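PDB 3MU7: xylanase and alpha-amylase inhibitor protein, which probably acts as an inhibitor of xylanases and alpha-amylases, built on the TIM-barrel fold of glycosyl hydrolase family 18. Local coordinates for residues D14-S17 with L18-C22; P58-K61 with H62-K66; N90-A93 with V94-H97; A137-L140 with S141-L145; N241-S245 with T246-G250. All blocks are in the same frame, centred on the assembly; numbering follows the deposited sequence.

The five contacts sample turns and helices on the outside of one TIM barrel, each centred about 16 to 18 Å from the centre of the chain. Contact 1 and contact 2, with centres about 11 Å apart, are welded together by the disulfide between Cys-22 SG and Cys-63 SG (2.0 Å). Contact 3 and contact 4 form a second pair, centres about 10 Å apart: His-97 stacks on Phe-143, and Ala-93 CB meets Ile-139 CG2 at 3.5 Å. Contact 5 stands alone, on the opposite side of the chain's centre from contact 3, about 33 Å between their centres. A phosphate, probably from the crystallisation liquor, lies about 4 Å from the Gln-59 side chain.

Contact 1: D14-S17 with L18-C22; sequences DERS and LEATC
Ser-17 and Thr-21 meet at the start of helix 18-23, where the carbonyl oxygen of Ser-17 takes two hydrogen bonds from one residue. Thr-21 N reaches Ser-17 O at 2.8 Å, the first bond of the helix, and Thr-21 OG1 donates to the same Ser-17 O, also at 2.8 Å, but from above the carbonyl plane. Having given its proton there, Thr-21 OG1 receives Arg-16 NE at 3.0 Å, tilted 26° from the guanidinium plane. The aliphatic part of the arginine takes part too, with Arg-16 CG 3.7 Å from Ala-20 CB, while Thr-21 CA lies over one face of the guanidinium.

Ser-17 is the N-cap. With chi1 at 72° its hydroxyl sits between backbone N and carbonyl carbon and turns to the helix end, where Ser-17 OG accepts from Ala-20 N at 3.0 Å, satisfying a first-turn amide that has no helical i-4 carbonyl to bond to. Serine suits the place because its acceptor is so close to the backbone. A water links Ser-17 OG (2.7 Å) to Glu-19 OE2 (3.2 Å), extending the cap outward.

In the second shell, Ser-256 OG bonds to both Arg-16 NH2 and Thr-21 OG1, positioning the pair; Tyr-27 OH also holds Arg-16 NH2. Gln-59 OE1 satisfies another first-turn amide, Glu-19 N. Leu-18, turned the other way, packs on Val-30 and Ile-60, so the capped turn is wedged between strands 5-9 and 29-37, helix 56-65 and, on the arginine side, helix 256-262.

Contact 2: P58-K61 with H62-K66; sequences PQIK and HCQSK
His-62 O is approached by two donors at the end of the helix: Ser-65 OG at 2.7 Å and, weakly, Lys-66 N at 3.2 Å. The same residue is tied back across the contact by His-62 N, which bonds to Pro-58 O at 2.9 Å. Serine suits this last turn because its short hydroxyl reaches a backbone carbonyl.

Gln-64 CG stands beside its backbone N (chi1 -68°), which sets Gln-64 CG against Ile-60 O at 3.4 Å. The extended chain then runs alongside Ile-60 in the same direction, with Gln-64 OE1 3.8 Å from Ile-60 CG2. A long amide suits the place because its end goes farther: Gln-64 NE2 bonds to Val-117 O and Asp-119 OD2.

One residue earlier, Cys-63 N bonds to Gln-59 O (2.9 Å, 170° at the hydrogen). Cys-63 SG, at chi1 -73°, lies 3.3 Å from Gln-59 O and turns to its disulfide partner, Cys-22 on helix 18-23.

Lys-66, the first residue to leave helical angles, curls back so that its CG lies over one face of the His-62 imidazole, near its rim. Asp-23 OD1 takes a hydrogen bond from His-62 NE2 and a salt bridge from Lys-66 NZ; the carboxylate would tend to favour a protonated imidazole, and the ammonium to oppose it.

Contact 3: N90-A93 with V94-H97; sequences NDLA and VYLH
Leu-92 and Leu-96 form the main apolar contact of this helical turn, with Leu-92 CG 3.9 Å from Leu-96 CD1. The two chains slant across each other, and their first torsions differ: Leu-92 CG stands opposite its backbone N (chi1 -174°), whereas Leu-96 CG lies beside its own (chi1 -67°). The latter choice also brings Leu-96 CG to 3.2 Å from Leu-92 O. A looser touch is made by Leu-92 CD1, which approaches Tyr-95 CD2 at 4.2 Å, obliquely to the ring.

Regular i to i+4 hydrogen bonds carry the backbone. Val-94 N to Asn-90 O measures 3.0 Å and is nearly straight; Leu-96 N to Leu-92 O, at 2.9 Å, joins the same two residues as the leucine contact.

Mixed polar and apolar contacts occupy the outer side. Asn-90 and Val-94 lie alongside each other, with Asn-90 OD1 3.9 Å from Val-94 CG2, and the same methyl covers Asn-90 O at 3.4 Å. A short amide and a branched chain fit this partly exposed flank.

Inward, Leu-96 packs on Leu-35, Leu-72 and Ile-74 of the barrel strands, while small Ala-93 lets helix 133-144 come close through Leu-136 and Ile-139. An amphipathic helix 86-101, apolar toward the strands, with Asn-90 and Asp-91 on the outer side, following strand 69-76 and leading to strand 120-125, is the classic outer layer of a TIM barrel.

Contact 4: A137-L140 with S141-L145; sequences ANIL and SSFRL
Ile-139 and Phe-143, one turn apart, point the same way and lie side by side. Of the two isoleucine branches, the methyl does the touching: Ile-139 CG2 is 3.6 Å from Phe-143 CZ and 3.7 Å from Phe-143 CE2. The phenyl ring also leans back over the backbone, with chi1 -66° and chi2 -25°, so that Ile-139 O sits over one ring face, offset toward the rim and 3.4 Å from Phe-143 CG. That oxygen keeps its normal helical bond, from Phe-143 N at 3.0 Å. Beside it, Leu-140 CD2 makes a lighter contact with Phe-143 CD2 at 4.4 Å. The ring is also stacked with that of His-97 on helix 86-101, a place that suits a flat aromatic.

Helix 133-144 is the crossover of a beta-alpha-beta unit, joining strand 120-125 to strand 151-154. Leu-140 and Ala-137 face the strands: the large aliphatic chain of Leu-140 rests on Phe-123 and Leu-152, and Ala-137 is small enough for the helix to lie close to Phe-123.

On the remaining flank Ser-141 N bonds to Ala-137 O at 2.8 Å. Arg-144, bent at chi3, takes its guanidinium to a salt bridge with Asp-175 and a hydrogen bond to Thr-173 O.

Contact 5: N241-S245 with T246-G250; sequences NAQDS and TKFGG
Thr-246 is the first corner of a type I turn from Ser-245 to Phe-248, bending the chain so that Ser-245 meets both Lys-247 and Phe-248; its own side chain is directed outward.

Lys-247 supplies the second corner, and its amide is held by the serine: Lys-247 N donates to Ser-245 OG at 3.0 Å, an ST turn made possible because the hydroxyl points opposite its own backbone N (chi1 172°). The aliphatic lysine chain then extends to Ala-208 O and Ser-205 O, which bind NZ.

Phe-248 closes the turn, its N reaching Ser-245 O at 3.2 Å from well above the carbonyl plane. Its ring folds back on Ala-242 and Gln-243, Phe-248 CD1 meeting Ala-242 CB at 3.7 Å and CE2 meeting Gln-243 CG at 3.8 Å. Gln-243 N and Gly-250 N lie over opposite faces of the phenyl.

Gly-249 bonds through its backbone to Val-213, and Gly-250 to Leu-215; at phi 134°, psi -152° a CB on Gly-250 would press against Gly-249 O, so glycine suits the place.

With the earlier type I turn from Ala-242 to Ser-245, closed by Ser-245 N to Ala-242 O, two turns deliver helix 231-242 into strand 248-254, the helix-to-strand link of a beta-alpha-beta unit, and that strand pairs with strand 5-9 to close the TIM barrel.

Contact 1: D14-S17 with L18-C22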
loop_
_atom_site.group_PDB
_atom_site.type_symbol
_atom_site.label_atom_id
_atom_site.label_comp_id
_atom_site.label_asym_id
_atom_site.label_seq_id
_atom_site.Cartn_x
_atom_site.Cartn_y
_atom_site.Cartn_z
ATOM N N ASP A 14 -15.164 -6.264 -10.820
ATOM C CA ASP A 14 -15.754 -5.354 -11.795
ATOM C C ASP A 14 -15.150 -3.961 -11.788
ATOM O O ASP A 14 -15.693 -3.057 -12.415
ATOM C CB ASP A 14 -17.262 -5.282 -11.602
ATOM C CG ASP A 14 -17.905 -6.633 -11.721
ATOM O OD1 ASP A 14 -17.739 -7.278 -12.772
ATOM O OD2 ASP A 14 -18.533 -7.072 -10.745
ATOM N N GLU A 15 -14.022 -3.781 -11.109
ATOM C CA GLU A 15 -13.408 -2.461 -11.030
ATOM C C GLU A 15 -12.771 -2.035 -12.353
ATOM O O GLU A 15 -12.424 -2.862 -13.203
ATOM C CB GLU A 15 -12.367 -2.410 -9.910
ATOM C CG GLU A 15 -11.071 -3.131 -10.236
ATOM C CD GLU A 15 -10.187 -3.273 -9.016
ATOM O OE1 GLU A 15 -9.761 -2.229 -8.472
ATOM O OE2 GLU A 15 -9.913 -4.422 -8.609
ATOM N N ARG A 16 -12.603 -0.727 -12.493
ATOM C CA ARG A 16 -11.811 -0.128 -13.560
ATOM C C ARG A 16 -10.472 -0.868 -13.666
ATOM O O ARG A 16 -9.808 -1.113 -12.646
ATOM C CB ARG A 16 -11.584 1.347 -13.220
ATOM C CG ARG A 16 -10.674 2.104 -14.182
ATOM C CD ARG A 16 -10.432 3.544 -13.735
ATOM N NE ARG A 16 -9.798 3.592 -12.415
ATOM C CZ ARG A 16 -9.715 4.681 -11.657
ATOM N NH1 ARG A 16 -10.213 5.842 -12.076
ATOM N NH2 ARG A 16 -9.142 4.601 -10.467
ATOM N N SER A 17 -10.070 -1.219 -14.886
ATOM C CA SER A 17 -8.871 -2.015 -15.103
ATOM C C SER A 17 -7.620 -1.338 -14.545
ATOM O O SER A 17 -7.586 -0.121 -14.343
ATOM C CB SER A 17 -8.672 -2.289 -16.591
ATOM O OG SER A 17 -8.261 -1.107 -17.242
ATOM N N LEU A 18 -6.580 -2.131 -14.333
ATOM C CA LEU A 18 -5.320 -1.591 -13.853
ATOM C C LEU A 18 -4.773 -0.553 -14.833
ATOM O O LEU A 18 -4.375 0.542 -14.431
ATOM C CB LEU A 18 -4.313 -2.713 -13.624
ATOM C CG LEU A 18 -2.904 -2.274 -13.210
ATOM C CD1 LEU A 18 -2.936 -1.408 -11.967
ATOM C CD2 LEU A 18 -2.033 -3.480 -12.981
ATOM N N GLU A 19 -4.768 -0.880 -16.124
ATOM C CA GLU A 19 -4.256 0.068 -17.115
ATOM C C GLU A 19 -5.081 1.363 -17.158
ATOM O O GLU A 19 -4.507 2.448 -17.243
ATOM C CB GLU A 19 -4.096 -0.575 -18.500
ATOM C CG GLU A 19 -5.381 -1.121 -19.095
ATOM C CD GLU A 19 -5.164 -2.109 -20.231
ATOM O OE1 GLU A 19 -4.000 -2.409 -20.577
ATOM O OE2 GLU A 19 -6.178 -2.612 -20.761
ATOM N N ALA A 20 -6.407 1.264 -17.063
ATOM C CA ALA A 20 -7.249 2.465 -17.053
ATOM C C ALA A 20 -7.064 3.281 -15.774
ATOM O O ALA A 20 -7.127 4.511 -15.789
ATOM C CB ALA A 20 -8.705 2.106 -17.266
ATOM N N THR A 21 -6.816 2.591 -14.668
ATOM C CA THR A 21 -6.518 3.254 -13.401
ATOM C C THR A 21 -5.275 4.130 -13.566
ATOM O O THR A 21 -5.273 5.315 -13.217
ATOM C CB THR A 21 -6.361 2.199 -12.292
ATOM O OG1 THR A 21 -7.627 1.565 -12.096
ATOM C CG2 THR A 21 -5.906 2.804 -10.976
ATOM N N CYS A 22 -4.233 3.563 -14.159
ATOM C CA CYS A 22 -3.025 4.324 -14.427
ATOM C C CYS A 22 -3.254 5.462 -15.409
ATOM O O CYS A 22 -2.696 6.541 -15.233
ATOM C CB CYS A 22 -1.916 3.397 -14.900
ATOM S SG CYS A 22 -1.438 2.318 -13.551
HETATM O O HOH W 1 -8.813 -1.033 -19.866
#

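Contact 2: P58-K61 with H62-K66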
loop_
_atom_site.group_PDB
_atom_site.type_symbol
_atom_site.label_atom_id
_atom_site.label_comp_id
_atom_site.label_asym_id
_atom_site.label_seq_id
_atom_site.Cartn_x
_atom_site.Cartn_y
_atom_site.Cartn_z
ATOM N N PRO A 58 0.791 -7.026 -19.106
ATOM C CA PRO A 58 0.900 -5.838 -19.964
ATOM C C PRO A 58 0.353 -4.575 -19.311
ATOM O O PRO A 58 0.787 -3.475 -19.642
ATOM C CB PRO A 58 0.065 -6.213 -21.195
ATOM C CG PRO A 58 -0.862 -7.259 -20.726
ATOM C CD PRO A 58 -0.093 -8.046 -19.707
ATOM N N GLN A 59 -0.587 -4.739 -18.386
ATOM C CA GLN A 59 -1.173 -3.593 -17.696
ATOM C C GLN A 59 -0.181 -2.954 -16.727
ATOM O O GLN A 59 -0.097 -1.724 -16.636
ATOM C CB GLN A 59 -2.444 -4.002 -16.969
ATOM C CG GLN A 59 -3.490 -4.652 -17.851
ATOM C CD GLN A 59 -4.816 -4.700 -17.135
ATOM O OE1 GLN A 59 -5.409 -3.661 -16.859
ATOM N NE2 GLN A 59 -5.268 -5.906 -16.776
ATOM N N ILE A 60 0.570 -3.792 -16.019
ATOM C CA ILE A 60 1.644 -3.327 -15.149
ATOM C C ILE A 60 2.663 -2.543 -15.983
ATOM O O ILE A 60 3.065 -1.432 -15.621
ATOM C CB ILE A 60 2.342 -4.516 -14.445
ATOM C CG1 ILE A 60 1.412 -5.160 -13.415
ATOM C CG2 ILE A 60 3.623 -4.063 -13.770
ATOM C CD1 ILE A 60 1.775 -6.598 -13.076
ATOM N N LYS A 61 3.070 -3.122 -17.112
ATOM C CA LYS A 61 4.044 -2.471 -17.983
ATOM C C LYS A 61 3.513 -1.146 -18.516
ATOM O O LYS A 61 4.247 -0.166 -18.599
ATOM C CB LYS A 61 4.455 -3.392 -19.135
ATOM C CG LYS A 61 5.250 -4.601 -18.694
ATOM C CD LYS A 61 5.478 -5.536 -19.874
ATOM C CE LYS A 61 6.204 -6.796 -19.464
ATOM N NZ LYS A 61 6.414 -7.695 -20.638
ATOM N N HIS A 62 2.234 -1.112 -18.865
ATOM C CA HIS A 62 1.636 0.135 -19.317
ATOM C C HIS A 62 1.698 1.204 -18.216
ATOM O O HIS A 62 2.094 2.345 -18.458
ATOM C CB HIS A 62 0.195 -0.057 -19.775
ATOM C CG HIS A 62 -0.458 1.230 -20.157
ATOM N ND1 HIS A 62 -0.107 1.920 -21.296
ATOM C CD2 HIS A 62 -1.397 1.982 -19.539
ATOM C CE1 HIS A 62 -0.817 3.030 -21.377
ATOM N NE2 HIS A 62 -1.603 3.095 -20.318
ATOM N N CYS A 63 1.308 0.826 -16.999
ATOM C CA CYS A 63 1.408 1.709 -15.838
ATOM C C CYS A 63 2.818 2.265 -15.689
ATOM O O CYS A 63 3.000 3.477 -15.528
ATOM C CB CYS A 63 1.021 0.952 -14.575
ATOM S SG CYS A 63 -0.754 0.635 -14.445
ATOM N N GLN A 64 3.812 1.382 -15.747
ATOM C CA GLN A 64 5.196 1.785 -15.562
ATOM C C GLN A 64 5.665 2.711 -16.679
ATOM O O GLN A 64 6.430 3.645 -16.433
ATOM C CB GLN A 64 6.089 0.558 -15.445
ATOM C CG GLN A 64 5.824 -0.214 -14.158
ATOM C CD GLN A 64 6.477 -1.573 -14.127
ATOM O OE1 GLN A 64 6.626 -2.228 -15.156
ATOM N NE2 GLN A 64 6.853 -2.017 -12.936
ATOM N N SER A 65 5.188 2.471 -17.898
ATOM C CA SER A 65 5.509 3.341 -19.032
ATOM C C SER A 65 4.940 4.749 -18.846
ATOM O O SER A 65 5.423 5.708 -19.456
ATOM C CB SER A 65 5.021 2.725 -20.347
ATOM O OG SER A 65 3.634 2.934 -20.553
ATOM N N LYS A 66 3.924 4.868 -17.994
ATOM C CA LYS A 66 3.314 6.158 -17.656
ATOM C C LYS A 66 3.895 6.724 -16.357
ATOM O O LYS A 66 3.317 7.646 -15.767
ATOM C CB LYS A 66 1.790 6.023 -17.527
ATOM C CG LYS A 66 1.060 5.550 -18.787
ATOM C CD LYS A 66 1.089 6.586 -19.901
ATOM C CE LYS A 66 0.085 7.711 -19.674
ATOM N NZ LYS A 66 -1.322 7.283 -19.918
#

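Contact 3: N90-A93 with V94-H97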
loop_
_atom_site.group_PDB
_atom_site.type_symbol
_atom_site.label_atom_id
_atom_site.label_comp_id
_atom_site.label_asym_id
_atom_site.label_seq_id
_atom_site.Cartn_x
_atom_site.Cartn_y
_atom_site.Cartn_z
ATOM N N ASN A 90 12.084 -16.322 5.232
ATOM C CA ASN A 90 13.009 -16.638 4.141
ATOM C C ASN A 90 12.234 -17.028 2.883
ATOM O O ASN A 90 12.476 -16.515 1.796
ATOM C CB ASN A 90 13.922 -17.794 4.591
ATOM C CG ASN A 90 15.026 -18.165 3.575
ATOM O OD1 ASN A 90 15.615 -17.301 2.895
ATOM N ND2 ASN A 90 15.408 -19.453 3.586
ATOM N N ASP A 91 11.286 -17.944 3.053
ATOM C CA ASP A 91 10.513 -18.471 1.940
ATOM C C ASP A 91 9.741 -17.380 1.220
ATOM O O ASP A 91 9.751 -17.303 -0.007
ATOM C CB ASP A 91 9.539 -19.545 2.424
ATOM C CG ASP A 91 10.238 -20.784 2.935
ATOM O OD1 ASP A 91 11.447 -20.945 2.675
ATOM O OD2 ASP A 91 9.561 -21.584 3.611
ATOM N N LEU A 92 9.059 -16.539 1.986
ATOM C CA LEU A 92 8.300 -15.469 1.375
ATOM C C LEU A 92 9.213 -14.452 0.691
ATOM O O LEU A 92 8.919 -14.007 -0.414
ATOM C CB LEU A 92 7.375 -14.796 2.389
ATOM C CG LEU A 92 6.418 -13.734 1.824
ATOM C CD1 LEU A 92 5.543 -14.296 0.700
ATOM C CD2 LEU A 92 5.548 -13.152 2.931
ATOM N N ALA A 93 10.335 -14.101 1.329
ATOM C CA ALA A 93 11.279 -13.163 0.724
ATOM C C ALA A 93 11.786 -13.657 -0.627
ATOM O O ALA A 93 11.785 -12.919 -1.608
ATOM C CB ALA A 93 12.442 -12.883 1.657
ATOM N N VAL A 94 12.204 -14.919 -0.678
ATOM C CA VAL A 94 12.730 -15.499 -1.915
ATOM C C VAL A 94 11.640 -15.591 -2.982
ATOM O O VAL A 94 11.864 -15.245 -4.143
ATOM C CB VAL A 94 13.387 -16.873 -1.652
ATOM C CG1 VAL A 94 13.722 -17.602 -2.953
ATOM C CG2 VAL A 94 14.647 -16.692 -0.809
ATOM N N TYR A 95 10.454 -16.032 -2.576
ATOM C CA TYR A 95 9.323 -16.126 -3.498
ATOM C C TYR A 95 9.010 -14.771 -4.134
ATOM O O TYR A 95 8.852 -14.672 -5.353
ATOM C CB TYR A 95 8.104 -16.669 -2.752
ATOM C CG TYR A 95 6.801 -16.582 -3.511
ATOM C CD1 TYR A 95 6.463 -17.538 -4.477
ATOM C CD2 TYR A 95 5.894 -15.548 -3.265
ATOM C CE1 TYR A 95 5.259 -17.454 -5.180
ATOM C CE2 TYR A 95 4.697 -15.470 -3.956
ATOM C CZ TYR A 95 4.391 -16.417 -4.906
ATOM O OH TYR A 95 3.198 -16.315 -5.577
ATOM N N LEU A 96 8.922 -13.728 -3.307
ATOM C CA LEU A 96 8.633 -12.390 -3.807
ATOM C C LEU A 96 9.729 -11.887 -4.728
ATOM O O LEU A 96 9.455 -11.317 -5.783
ATOM C CB LEU A 96 8.439 -11.413 -2.655
ATOM C CG LEU A 96 7.205 -11.646 -1.787
ATOM C CD1 LEU A 96 7.280 -10.744 -0.556
ATOM C CD2 LEU A 96 5.896 -11.427 -2.561
ATOM N N HIS A 97 10.967 -12.108 -4.327
ATOM C CA HIS A 97 12.107 -11.646 -5.109
ATOM C C HIS A 97 12.193 -12.295 -6.473
ATOM O O HIS A 97 12.306 -11.596 -7.467
ATOM C CB HIS A 97 13.388 -11.888 -4.314
ATOM C CG HIS A 97 14.571 -11.161 -4.854
ATOM N ND1 HIS A 97 15.780 -11.776 -4.988
ATOM C CD2 HIS A 97 14.750 -9.876 -5.214
ATOM C CE1 HIS A 97 16.647 -10.907 -5.446
ATOM N NE2 HIS A 97 16.047 -9.761 -5.635
#

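Contact 4: A137-L140 with S141-L145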
loop_
_atom_site.group_PDB
_atom_site.type_symbol
_atom_site.label_atom_id
_atom_site.label_comp_id
_atom_site.label_asym_id
_atom_site.label_seq_id
_atom_site.Cartn_x
_atom_site.Cartn_y
_atom_site.Cartn_z
ATOM N N ALA A 137 11.469 -8.256 6.162
ATOM C CA ALA A 137 11.954 -6.961 5.701
ATOM C C ALA A 137 13.475 -6.951 5.570
ATOM O O ALA A 137 14.002 -6.403 4.609
ATOM C CB ALA A 137 11.483 -5.846 6.619
ATOM N N ASN A 138 14.177 -7.562 6.525
ATOM C CA ASN A 138 15.640 -7.626 6.460
ATOM C C ASN A 138 16.133 -8.331 5.206
ATOM O O ASN A 138 17.075 -7.881 4.561
ATOM C CB ASN A 138 16.222 -8.327 7.690
ATOM C CG ASN A 138 16.172 -7.487 8.938
ATOM O OD1 ASN A 138 15.965 -6.281 8.900
ATOM N ND2 ASN A 138 16.386 -8.135 10.060
ATOM N N ILE A 139 15.497 -9.443 4.868
ATOM C CA ILE A 139 15.923 -10.207 3.706
ATOM C C ILE A 139 15.575 -9.474 2.405
ATOM O O ILE A 139 16.410 -9.365 1.512
ATOM C CB ILE A 139 15.383 -11.654 3.724
ATOM C CG1 ILE A 139 15.836 -12.376 5.001
ATOM C CG2 ILE A 139 15.851 -12.410 2.482
ATOM C CD1 ILE A 139 15.200 -13.736 5.212
ATOM N N LEU A 140 14.362 -8.937 2.314
ATOM C CA LEU A 140 14.005 -8.133 1.150
ATOM C C LEU A 140 14.919 -6.914 1.006
ATOM O O LEU A 140 15.358 -6.591 -0.095
ATOM C CB LEU A 140 12.546 -7.698 1.205
ATOM C CG LEU A 140 11.509 -8.798 0.987
ATOM C CD1 LEU A 140 10.131 -8.269 1.315
ATOM C CD2 LEU A 140 11.543 -9.333 -0.436
ATOM N N SER A 141 15.216 -6.256 2.124
ATOM C CA SER A 141 16.103 -5.096 2.105
ATOM C C SER A 141 17.512 -5.478 1.651
ATOM O O SER A 141 18.147 -4.734 0.909
ATOM C CB SER A 141 16.105 -4.411 3.470
ATOM O OG SER A 141 16.931 -3.262 3.461
ATOM N N SER A 142 17.984 -6.647 2.078
ATOM C CA SER A 142 19.249 -7.196 1.587
ATOM C C SER A 142 19.227 -7.333 0.063
ATOM O O SER A 142 20.192 -6.978 -0.614
ATOM C CB SER A 142 19.537 -8.549 2.238
ATOM O OG SER A 142 20.756 -9.098 1.757
ATOM N N PHE A 143 18.119 -7.844 -0.473
ATOM C CA PHE A 143 17.949 -7.971 -1.922
ATOM C C PHE A 143 17.930 -6.609 -2.626
ATOM O O PHE A 143 18.440 -6.481 -3.738
ATOM C CB PHE A 143 16.664 -8.739 -2.256
ATOM C CG PHE A 143 16.670 -10.185 -1.819
ATOM C CD1 PHE A 143 17.859 -10.891 -1.653
ATOM C CD2 PHE A 143 15.468 -10.852 -1.593
ATOM C CE1 PHE A 143 17.846 -12.226 -1.256
ATOM C CE2 PHE A 143 15.443 -12.184 -1.210
ATOM C CZ PHE A 143 16.633 -12.877 -1.038
ATOM N N ARG A 144 17.347 -5.605 -1.971
ATOM C CA ARG A 144 17.311 -4.214 -2.449
ATOM C C ARG A 144 18.733 -3.678 -2.691
ATOM O O ARG A 144 18.948 -2.814 -3.555
ATOM C CB ARG A 144 16.561 -3.354 -1.411
ATOM C CG ARG A 144 16.248 -1.897 -1.755
ATOM C CD ARG A 144 15.147 -1.314 -0.831
ATOM N NE ARG A 144 15.481 -1.353 0.599
ATOM C CZ ARG A 144 14.735 -0.839 1.582
ATOM N NH1 ARG A 144 13.582 -0.231 1.321
ATOM N NH2 ARG A 144 15.141 -0.941 2.843
ATOM N N LEU A 145 19.688 -4.225 -1.936
ATOM C CA LEU A 145 21.094 -3.811 -1.950
ATOM C C LEU A 145 21.988 -4.665 -2.849
ATOM O O LEU A 145 23.171 -4.350 -3.020
ATOM C CB LEU A 145 21.655 -3.867 -0.525
ATOM C CG LEU A 145 21.205 -2.823 0.496
ATOM C CD1 LEU A 145 21.520 -3.300 1.904
ATOM C CD2 LEU A 145 21.876 -1.482 0.226
#

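Contact 5: N241-S245 with T246-G250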
loop_
_atom_site.group_PDB
_atom_site.type_symbol
_atom_site.label_atom_id
_atom_site.label_comp_id
_atom_site.label_asym_id
_atom_site.label_seq_id
_atom_site.Cartn_x
_atom_site.Cartn_y
_atom_site.Cartn_z
ATOM N N ASN A 241 -1.350 21.939 7.444
ATOM C CA ASN A 241 -0.454 21.426 8.497
ATOM C C ASN A 241 0.421 20.267 7.971
ATOM O O ASN A 241 1.571 20.266 8.201
ATOM C CB ASN A 241 -1.268 21.013 9.701
ATOM C CG ASN A 241 -0.459 20.939 10.968
ATOM O OD1 ASN A 241 0.717 21.034 10.928
ATOM N ND2 ASN A 241 -1.139 20.937 12.103
ATOM N N ALA A 242 -0.160 19.329 7.250
ATOM C CA ALA A 242 0.622 18.216 6.731
ATOM C C ALA A 242 1.780 18.657 5.880
ATOM O O ALA A 242 2.830 18.133 5.972
ATOM C CB ALA A 242 -0.274 17.270 5.945
ATOM N N GLN A 243 1.561 19.631 5.026
ATOM C CA GLN A 243 2.613 20.150 4.149
ATOM C C GLN A 243 3.765 20.822 4.900
ATOM O O GLN A 243 4.828 21.049 4.320
ATOM C CB GLN A 243 2.026 21.098 3.096
ATOM C CG GLN A 243 1.356 20.370 1.943
ATOM C CD GLN A 243 0.365 21.226 1.171
ATOM O OE1 GLN A 243 0.347 22.452 1.288
ATOM N NE2 GLN A 243 -0.468 20.573 0.372
ATOM N N ASP A 244 3.559 21.123 6.181
ATOM C CA ASP A 244 4.619 21.677 7.027
ATOM C C ASP A 244 5.618 20.603 7.486
ATOM O O ASP A 244 6.668 20.922 8.059
ATOM C CB ASP A 244 4.025 22.412 8.233
ATOM C CG ASP A 244 5.038 23.301 8.929
ATOM O OD1 ASP A 244 5.648 24.161 8.254
ATOM O OD2 ASP A 244 5.224 23.140 10.154
ATOM N N SER A 245 5.293 19.335 7.240
ATOM C CA SER A 245 6.204 18.243 7.559
ATOM C C SER A 245 7.128 17.909 6.399
ATOM O O SER A 245 6.691 17.759 5.255
ATOM C CB SER A 245 5.434 16.989 7.962
ATOM O OG SER A 245 6.329 15.892 8.089
ATOM N N THR A 246 8.411 17.767 6.718
ATOM C CA THR A 246 9.412 17.341 5.745
ATOM C C THR A 246 9.165 15.906 5.266
ATOM O O THR A 246 9.695 15.488 4.236
ATOM C CB THR A 246 10.843 17.450 6.323
ATOM O OG1 THR A 246 10.937 16.660 7.513
ATOM C CG2 THR A 246 11.186 18.903 6.650
ATOM N N LYS A 247 8.350 15.167 6.015
ATOM C CA LYS A 247 8.017 13.788 5.674
ATOM C C LYS A 247 6.720 13.642 4.886
ATOM O O LYS A 247 6.358 12.531 4.526
ATOM C CB LYS A 247 7.914 12.932 6.938
ATOM C CG LYS A 247 9.223 12.621 7.623
ATOM C CD LYS A 247 8.966 11.630 8.740
ATOM C CE LYS A 247 10.121 11.557 9.701
ATOM N NZ LYS A 247 9.627 11.050 11.000
ATOM N N PHE A 248 6.000 14.732 4.632
ATOM C CA PHE A 248 4.709 14.622 3.953
ATOM C C PHE A 248 4.879 14.030 2.559
ATOM O O PHE A 248 5.539 14.613 1.705
ATOM C CB PHE A 248 4.034 15.989 3.856
ATOM C CG PHE A 248 2.753 15.977 3.070
ATOM C CD1 PHE A 248 1.641 15.297 3.542
ATOM C CD2 PHE A 248 2.660 16.654 1.860
ATOM C CE1 PHE A 248 0.451 15.292 2.825
ATOM C CE2 PHE A 248 1.473 16.651 1.131
ATOM C CZ PHE A 248 0.366 15.968 1.616
ATOM N N GLY A 249 4.288 12.858 2.335
ATOM C CA GLY A 249 4.421 12.182 1.048
ATOM C C GLY A 249 3.271 12.448 0.097
ATOM O O GLY A 249 3.444 12.422 -1.123
ATOM N N GLY A 250 2.094 12.714 0.653
ATOM C CA GLY A 250 0.867 12.818 -0.127
ATOM C C GLY A 250 -0.237 12.047 0.570
ATOM O O GLY A 250 -0.231 11.912 1.803
#